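PDB 2FJC: antigen TpF1 from Treponema pallidum, which binds ferric iron as a twelve-subunit mini-ferritin of the Dps family and probably oxidises and stores the metal. Local coordinates for residues B[22-27]-B[110-115]; B[115-120]-B[134-139]. All coordinates share one frame; numbering follows the deposited sequence.

Interactions 1 and 2 follow one another along helix 99-127, which packs on helix 8-38 through residues 110-115 and on helix 130-154 through residues 115-120; Thr115 belongs to both. Their centres lie 10 Å apart, and they meet in the bundle interior, where Leu25 CD2 of interaction 1 comes within 4.0 Å of Phe117 CZ of interaction 2. A second, looser touch sets Asp24 OD2 4.2 Å from Arg116 CD. Neither contact supplies an iron ligand: the side chains of Leu25 and Ile139 each lie about 13 Å from a bound ferric ion, and the iron ligands seen in this chain, Asp63 and Glu67, are on helix 44-71.

Interaction 1: residues B[22-27]-B[110-115]; sequences VADLGV and FEYLST
Tyr112 reaches from helix 99-127 to helix 8-38 and gives its phenolic proton to Asp24, with OH 3.1 Å from OD2. Its ring can extend across because CG stands anti to the backbone N (chi1 159°), while the backbone O of Tyr112 takes a hydrogen bond from Thr115 OG1 within its own helix. The carboxylate lies at the ring's edge, steeply turned against it, so that OD2 also approaches CE1 at 3.2 Å. The hydroxyl meets OD2 on its syn side, tilted 32° out of the carboxylate plane. Tyrosine suits this position because it joins a long apolar ring, which packs against Ile89, to a donor at its far end. Asp24 is buried, and its other oxygen, OD1, accepts hydrogen bonds from Gly88 N and Ser87 OG, so the carboxylate ties both the tyrosine and a loop to helix 8-38. This division of partners fixes the rotation of the group and probably helps to stabilise its negative charge.

The two segments run antiparallel, at 167°, with their axes 11.4 Å apart. They represent the first and third long helices of the ferritin four-helix bundle, and the loop held by Asp24 follows the short helix 80-86, in the long connection between the second and third helices that is characteristic of Dps proteins.

One residue further on, Leu113 points inward. Its forked end divides the work: CD2 rests 3.7 Å from Asp24 CB, covering the aliphatic root of the acid, while CD1 meets Leu25 CD1 methyl to methyl at 3.6 Å. Branched leucines suit this spacing, since each extends a methyl into the gap between the helices; Leu25 also touches Phe62 and Ile65 of helix 44-71.

Interaction 2: residues B[115-120]-B[134-139]; sequences TRFSQT and GIITDI
Phe117 holds CG beside its backbone N (chi1 -79°), a torsion that lays the ring into the bundle interior, alongside Ile139, and Ile139 has CG2 anti to its own N, which sets that methyl over the ring. The result is a CH-pi contact: Ile139 CG2 stands 4.2 Å from the centroid of the Phe117 ring, 24° off the normal, displaced towards the rim and closest to CE2. A beta-branched residue suits the place because its short methyl branch can sit on a flat aromatic face while the longer branch projects elsewhere; Ile139 also touches Ala61 and Ile65 of helix 44-71.

Ile136, one turn earlier, packs closer to the backbone. Its CG2 lies 3.3 Å from Phe117 O and 3.9 Å from Phe117 CB, filling the space beside the root of the aromatic side chain, and the CA atoms of Phe117 and Ile136 are 6.4 Å apart. The other branch carries Ile136 CG1 to within 4.0 Å of Thr120 CG2. Threonine fits here by being two-sided: the methyl joins the apolar seam, while OG1 is hydrogen-bonded to His21 of helix 8-38, whose ring also meets that of Phe117.

The side chains meet through apolar atoms, joining segments whose axes pass 9.3 Å apart at a crossing angle of -155°. Such a layer, made of a phenylalanine ring and isoleucine and threonine methyls, fills the interface between the third and fourth long helices, which a short turn joins into the second antiparallel hairpin of the ferritin four-helix bundle.

Interaction 1: residues B[22-27]-B[110-115]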
ATOM      1  N   VAL B  22     -30.746  16.700  -3.696  1.00 31.41           N
ATOM      2  CA  VAL B  22     -29.775  16.781  -4.774  1.00 30.63           C
ATOM      3  C   VAL B  22     -29.511  18.243  -5.109  1.00 30.98           C
ATOM      4  O   VAL B  22     -28.362  18.668  -5.241  1.00 31.98           O
ATOM      5  CB  VAL B  22     -30.281  16.050  -6.033  1.00 28.04           C
ATOM      6  CG1 VAL B  22     -29.357  16.323  -7.196  1.00 25.36           C
ATOM      7  CG2 VAL B  22     -30.359  14.559  -5.756  1.00 25.61           C
ATOM      8  N   ALA B  23     -30.585  19.011  -5.233  1.00 29.88           N
ATOM      9  CA  ALA B  23     -30.479  20.418  -5.542  1.00 30.30           C
ATOM     10  C   ALA B  23     -29.702  21.172  -4.459  1.00 30.31           C
ATOM     11  O   ALA B  23     -28.806  21.951  -4.766  1.00 29.49           O
ATOM     12  CB  ALA B  23     -31.864  21.015  -5.707  1.00 31.74           C
ATOM     13  N   ASP B  24     -30.041  20.936  -3.197  1.00 29.99           N
ATOM     14  CA  ASP B  24     -29.365  21.612  -2.101  1.00 29.92           C
ATOM     15  C   ASP B  24     -27.901  21.217  -2.027  1.00 31.05           C
ATOM     16  O   ASP B  24     -27.041  22.070  -1.810  1.00 32.65           O
ATOM     17  CB  ASP B  24     -30.056  21.314  -0.761  1.00 30.31           C
ATOM     18  CG  ASP B  24     -31.408  22.020  -0.618  1.00 31.17           C
ATOM     19  OD1 ASP B  24     -31.653  23.021  -1.324  1.00 30.92           O
ATOM     20  OD2 ASP B  24     -32.227  21.590   0.217  1.00 30.82           O
ATOM     21  N   LEU B  25     -27.617  19.929  -2.200  1.00 30.91           N
ATOM     22  CA  LEU B  25     -26.247  19.436  -2.165  1.00 30.52           C
ATOM     23  C   LEU B  25     -25.462  20.074  -3.305  1.00 30.54           C
ATOM     24  O   LEU B  25     -24.321  20.502  -3.116  1.00 29.04           O
ATOM     25  CB  LEU B  25     -26.214  17.909  -2.312  1.00 28.47           C
ATOM     26  CG  LEU B  25     -26.087  17.028  -1.061  1.00 29.86           C
ATOM     27  CD1 LEU B  25     -26.234  17.830   0.218  1.00 30.43           C
ATOM     28  CD2 LEU B  25     -27.132  15.935  -1.130  1.00 28.06           C
ATOM     29  N   GLY B  26     -26.084  20.139  -4.480  1.00 29.93           N
ATOM     30  CA  GLY B  26     -25.428  20.733  -5.631  1.00 29.99           C
ATOM     31  C   GLY B  26     -25.038  22.169  -5.343  1.00 31.04           C
ATOM     32  O   GLY B  26     -23.909  22.587  -5.606  1.00 30.54           O
ATOM     33  N   VAL B  27     -25.976  22.928  -4.787  1.00 31.13           N
ATOM     34  CA  VAL B  27     -25.729  24.321  -4.460  1.00 31.77           C
ATOM     35  C   VAL B  27     -24.647  24.447  -3.382  1.00 30.94           C
ATOM     36  O   VAL B  27     -23.763  25.290  -3.478  1.00 31.00           O
ATOM     37  CB  VAL B  27     -27.033  25.011  -3.982  1.00 30.95           C
ATOM     38  CG1 VAL B  27     -26.724  26.386  -3.436  1.00 31.45           C
ATOM     39  CG2 VAL B  27     -28.013  25.132  -5.150  1.00 30.85           C
ATOM     40  N   PHE B 110     -25.474  23.193   7.030  1.00 32.17           N
ATOM     41  CA  PHE B 110     -25.429  21.799   7.436  1.00 33.23           C
ATOM     42  C   PHE B 110     -26.642  21.508   8.315  1.00 34.41           C
ATOM     43  O   PHE B 110     -27.272  20.462   8.188  1.00 33.98           O
ATOM     44  CB  PHE B 110     -24.143  21.499   8.209  1.00 31.12           C
ATOM     45  CG  PHE B 110     -22.940  21.243   7.329  1.00 30.85           C
ATOM     46  CD1 PHE B 110     -23.061  21.215   5.938  1.00 28.45           C
ATOM     47  CD2 PHE B 110     -21.689  20.984   7.901  1.00 28.64           C
ATOM     48  CE1 PHE B 110     -21.956  20.928   5.136  1.00 29.28           C
ATOM     49  CE2 PHE B 110     -20.579  20.697   7.103  1.00 28.58           C
ATOM     50  CZ  PHE B 110     -20.712  20.669   5.721  1.00 27.69           C
ATOM     51  N   GLU B 111     -26.967  22.439   9.206  1.00 35.00           N
ATOM     52  CA  GLU B 111     -28.108  22.261  10.090  1.00 36.38           C
ATOM     53  C   GLU B 111     -29.399  22.267   9.277  1.00 35.84           C
ATOM     54  O   GLU B 111     -30.305  21.484   9.544  1.00 35.42           O
ATOM     55  CB  GLU B 111     -28.123  23.359  11.161  1.00 36.55           C
ATOM     56  CG  GLU B 111     -26.938  23.270  12.110  1.00 39.06           C
ATOM     57  CD  GLU B 111     -26.815  24.470  13.038  1.00 39.51           C
ATOM     58  OE1 GLU B 111     -26.974  25.612  12.563  1.00 40.98           O
ATOM     59  OE2 GLU B 111     -26.538  24.273  14.239  1.00 40.34           O
ATOM     60  N   TYR B 112     -29.478  23.141   8.282  1.00 35.24           N
ATOM     61  CA  TYR B 112     -30.659  23.181   7.442  1.00 37.11           C
ATOM     62  C   TYR B 112     -30.795  21.830   6.739  1.00 37.37           C
ATOM     63  O   TYR B 112     -31.882  21.260   6.714  1.00 39.26           O
ATOM     64  CB  TYR B 112     -30.566  24.320   6.419  1.00 35.84           C
ATOM     65  CG  TYR B 112     -31.459  24.144   5.213  1.00 37.81           C
ATOM     66  CD1 TYR B 112     -31.031  23.408   4.106  1.00 38.38           C
ATOM     67  CD2 TYR B 112     -32.738  24.706   5.174  1.00 39.79           C
ATOM     68  CE1 TYR B 112     -31.850  23.235   2.991  1.00 39.98           C
ATOM     69  CE2 TYR B 112     -33.567  24.538   4.061  1.00 39.93           C
ATOM     70  CZ  TYR B 112     -33.113  23.798   2.974  1.00 40.89           C
ATOM     71  OH  TYR B 112     -33.922  23.594   1.876  1.00 44.03           O
ATOM     72  N   LEU B 113     -29.699  21.318   6.180  1.00 36.05           N
ATOM     73  CA  LEU B 113     -29.740  20.015   5.508  1.00 36.35           C
ATOM     74  C   LEU B 113     -30.141  18.919   6.481  1.00 35.93           C
ATOM     75  O   LEU B 113     -30.917  18.030   6.146  1.00 35.90           O
ATOM     76  CB  LEU B 113     -28.379  19.645   4.903  1.00 36.18           C
ATOM     77  CG  LEU B 113     -28.011  20.270   3.558  1.00 37.02           C
ATOM     78  CD1 LEU B 113     -26.630  19.813   3.143  1.00 35.79           C
ATOM     79  CD2 LEU B 113     -29.040  19.868   2.519  1.00 35.84           C
ATOM     80  N   SER B 114     -29.602  18.988   7.691  1.00 35.71           N
ATOM     81  CA  SER B 114     -29.896  17.999   8.707  1.00 35.69           C
ATOM     82  C   SER B 114     -31.394  17.896   9.000  1.00 37.00           C
ATOM     83  O   SER B 114     -31.938  16.796   9.057  1.00 36.19           O
ATOM     84  CB  SER B 114     -29.138  18.329   9.986  1.00 35.54           C
ATOM     85  OG  SER B 114     -29.290  17.302  10.953  1.00 34.64           O
ATOM     86  N   THR B 115     -32.067  19.030   9.187  1.00 37.09           N
ATOM     87  CA  THR B 115     -33.490  18.976   9.467  1.00 38.39           C
ATOM     88  C   THR B 115     -34.241  18.462   8.226  1.00 38.31           C
ATOM     89  O   THR B 115     -35.200  17.698   8.342  1.00 37.28           O
ATOM     90  CB  THR B 115     -34.043  20.358   9.903  1.00 39.83           C
ATOM     91  OG1 THR B 115     -34.001  21.265   8.801  1.00 45.29           O
ATOM     92  CG2 THR B 115     -33.214  20.930  11.040  1.00 38.60           C
TER

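Interaction 2: residues B[115-120]-B[134-139]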
ATOM      1  N   THR B 115     -32.067  19.030   9.187  1.00 37.09           N
ATOM      2  CA  THR B 115     -33.490  18.976   9.467  1.00 38.39           C
ATOM      3  C   THR B 115     -34.241  18.462   8.226  1.00 38.31           C
ATOM      4  O   THR B 115     -35.200  17.698   8.342  1.00 37.28           O
ATOM      5  CB  THR B 115     -34.043  20.358   9.903  1.00 39.83           C
ATOM      6  OG1 THR B 115     -34.001  21.265   8.801  1.00 45.29           O
ATOM      7  CG2 THR B 115     -33.214  20.930  11.040  1.00 38.60           C
ATOM      8  N   ARG B 116     -33.797  18.861   7.041  1.00 36.99           N
ATOM      9  CA  ARG B 116     -34.456  18.397   5.832  1.00 39.32           C
ATOM     10  C   ARG B 116     -34.254  16.893   5.639  1.00 38.09           C
ATOM     11  O   ARG B 116     -35.190  16.178   5.296  1.00 36.57           O
ATOM     12  CB  ARG B 116     -33.962  19.172   4.608  1.00 41.41           C
ATOM     13  CG  ARG B 116     -34.345  20.644   4.668  1.00 46.75           C
ATOM     14  CD  ARG B 116     -34.955  21.115   3.360  1.00 52.48           C
ATOM     15  NE  ARG B 116     -36.161  20.367   3.020  1.00 55.13           N
ATOM     16  CZ  ARG B 116     -37.279  20.388   3.739  1.00 57.30           C
ATOM     17  NH1 ARG B 116     -38.330  19.673   3.356  1.00 57.57           N
ATOM     18  NH2 ARG B 116     -37.349  21.130   4.838  1.00 58.23           N
ATOM     19  N   PHE B 117     -33.038  16.412   5.876  1.00 37.73           N
ATOM     20  CA  PHE B 117     -32.751  14.990   5.733  1.00 37.39           C
ATOM     21  C   PHE B 117     -33.522  14.169   6.753  1.00 36.64           C
ATOM     22  O   PHE B 117     -33.974  13.067   6.456  1.00 36.10           O
ATOM     23  CB  PHE B 117     -31.256  14.700   5.891  1.00 37.23           C
ATOM     24  CG  PHE B 117     -30.436  15.018   4.668  1.00 39.67           C
ATOM     25  CD1 PHE B 117     -30.780  14.503   3.428  1.00 41.29           C
ATOM     26  CD2 PHE B 117     -29.303  15.812   4.761  1.00 40.54           C
ATOM     27  CE1 PHE B 117     -30.007  14.773   2.302  1.00 41.28           C
ATOM     28  CE2 PHE B 117     -28.529  16.084   3.641  1.00 40.71           C
ATOM     29  CZ  PHE B 117     -28.883  15.563   2.409  1.00 40.42           C
ATOM     30  N   SER B 118     -33.668  14.704   7.960  1.00 36.31           N
ATOM     31  CA  SER B 118     -34.404  14.006   9.002  1.00 35.27           C
ATOM     32  C   SER B 118     -35.857  13.763   8.591  1.00 34.86           C
ATOM     33  O   SER B 118     -36.426  12.723   8.906  1.00 33.04           O
ATOM     34  CB  SER B 118     -34.365  14.796  10.307  1.00 33.58           C
ATOM     35  OG  SER B 118     -33.127  14.630  10.965  1.00 32.54           O
ATOM     36  N   GLN B 119     -36.454  14.717   7.887  1.00 33.99           N
ATOM     37  CA  GLN B 119     -37.834  14.550   7.458  1.00 36.06           C
ATOM     38  C   GLN B 119     -37.909  13.367   6.504  1.00 34.59           C
ATOM     39  O   GLN B 119     -38.836  12.564   6.567  1.00 34.48           O
ATOM     40  CB  GLN B 119     -38.346  15.813   6.763  1.00 36.27           C
ATOM     41  CG  GLN B 119     -38.165  17.066   7.592  1.00 42.44           C
ATOM     42  CD  GLN B 119     -38.590  18.319   6.852  1.00 46.02           C
ATOM     43  OE1 GLN B 119     -38.327  18.471   5.653  1.00 46.35           O
ATOM     44  NE2 GLN B 119     -39.239  19.234   7.566  1.00 47.31           N
ATOM     45  N   THR B 120     -36.916  13.265   5.628  1.00 33.49           N
ATOM     46  CA  THR B 120     -36.872  12.187   4.667  1.00 32.24           C
ATOM     47  C   THR B 120     -36.658  10.851   5.370  1.00 32.39           C
ATOM     48  O   THR B 120     -37.288   9.856   5.022  1.00 31.22           O
ATOM     49  CB  THR B 120     -35.754  12.407   3.657  1.00 31.62           C
ATOM     50  OG1 THR B 120     -35.935  13.678   3.028  1.00 33.01           O
ATOM     51  CG2 THR B 120     -35.781  11.322   2.593  1.00 32.81           C
ATOM     52  N   GLY B 134     -31.450   4.037   5.372  1.00 32.12           N
ATOM     53  CA  GLY B 134     -30.037   3.843   5.641  1.00 31.25           C
ATOM     54  C   GLY B 134     -29.139   4.858   4.949  1.00 32.21           C
ATOM     55  O   GLY B 134     -28.166   5.348   5.530  1.00 31.13           O
ATOM     56  N   ILE B 135     -29.460   5.182   3.705  1.00 30.57           N
ATOM     57  CA  ILE B 135     -28.682   6.153   2.970  1.00 31.12           C
ATOM     58  C   ILE B 135     -28.746   7.525   3.647  1.00 33.44           C
ATOM     59  O   ILE B 135     -27.710   8.141   3.903  1.00 34.24           O
ATOM     60  CB  ILE B 135     -29.180   6.271   1.508  1.00 31.30           C
ATOM     61  CG1 ILE B 135     -28.787   5.012   0.726  1.00 28.61           C
ATOM     62  CG2 ILE B 135     -28.617   7.536   0.847  1.00 26.94           C
ATOM     63  CD1 ILE B 135     -29.316   4.984  -0.701  1.00 28.32           C
ATOM     64  N   ILE B 136     -29.947   8.013   3.937  1.00 34.03           N
ATOM     65  CA  ILE B 136     -30.062   9.318   4.582  1.00 34.81           C
ATOM     66  C   ILE B 136     -29.453   9.310   5.977  1.00 34.36           C
ATOM     67  O   ILE B 136     -28.764  10.251   6.356  1.00 34.35           O
ATOM     68  CB  ILE B 136     -31.539   9.804   4.665  1.00 35.57           C
ATOM     69  CG1 ILE B 136     -31.928  10.476   3.353  1.00 33.77           C
ATOM     70  CG2 ILE B 136     -31.719  10.810   5.790  1.00 32.70           C
ATOM     71  CD1 ILE B 136     -31.974   9.549   2.223  1.00 37.51           C
ATOM     72  N   THR B 137     -29.698   8.250   6.736  1.00 33.95           N
ATOM     73  CA  THR B 137     -29.151   8.166   8.085  1.00 34.69           C
ATOM     74  C   THR B 137     -27.616   8.244   8.079  1.00 35.46           C
ATOM     75  O   THR B 137     -27.027   8.875   8.953  1.00 34.91           O
ATOM     76  CB  THR B 137     -29.596   6.860   8.791  1.00 33.20           C
ATOM     77  OG1 THR B 137     -31.026   6.844   8.912  1.00 32.06           O
ATOM     78  CG2 THR B 137     -28.980   6.769  10.176  1.00 30.79           C
ATOM     79  N   ASP B 138     -26.971   7.605   7.103  1.00 35.41           N
ATOM     80  CA  ASP B 138     -25.512   7.641   7.023  1.00 34.98           C
ATOM     81  C   ASP B 138     -25.050   9.079   6.824  1.00 34.56           C
ATOM     82  O   ASP B 138     -24.076   9.525   7.426  1.00 33.98           O
ATOM     83  CB  ASP B 138     -24.990   6.784   5.864  1.00 35.86           C
ATOM     84  CG  ASP B 138     -25.009   5.290   6.176  1.00 39.78           C
ATOM     85  OD1 ASP B 138     -25.186   4.924   7.361  1.00 39.22           O
ATOM     86  OD2 ASP B 138     -24.832   4.483   5.228  1.00 40.71           O
ATOM     87  N   ILE B 139     -25.749   9.793   5.956  1.00 34.15           N
ATOM     88  CA  ILE B 139     -25.439  11.179   5.671  1.00 33.90           C
ATOM     89  C   ILE B 139     -25.711  12.017   6.919  1.00 34.39           C
ATOM     90  O   ILE B 139     -24.933  12.896   7.267  1.00 35.70           O
ATOM     91  CB  ILE B 139     -26.290  11.676   4.501  1.00 32.57           C
ATOM     92  CG1 ILE B 139     -25.871  10.938   3.224  1.00 30.45           C
ATOM     93  CG2 ILE B 139     -26.144  13.175   4.352  1.00 31.68           C
ATOM     94  CD1 ILE B 139     -26.781  11.199   2.018  1.00 30.43           C
TER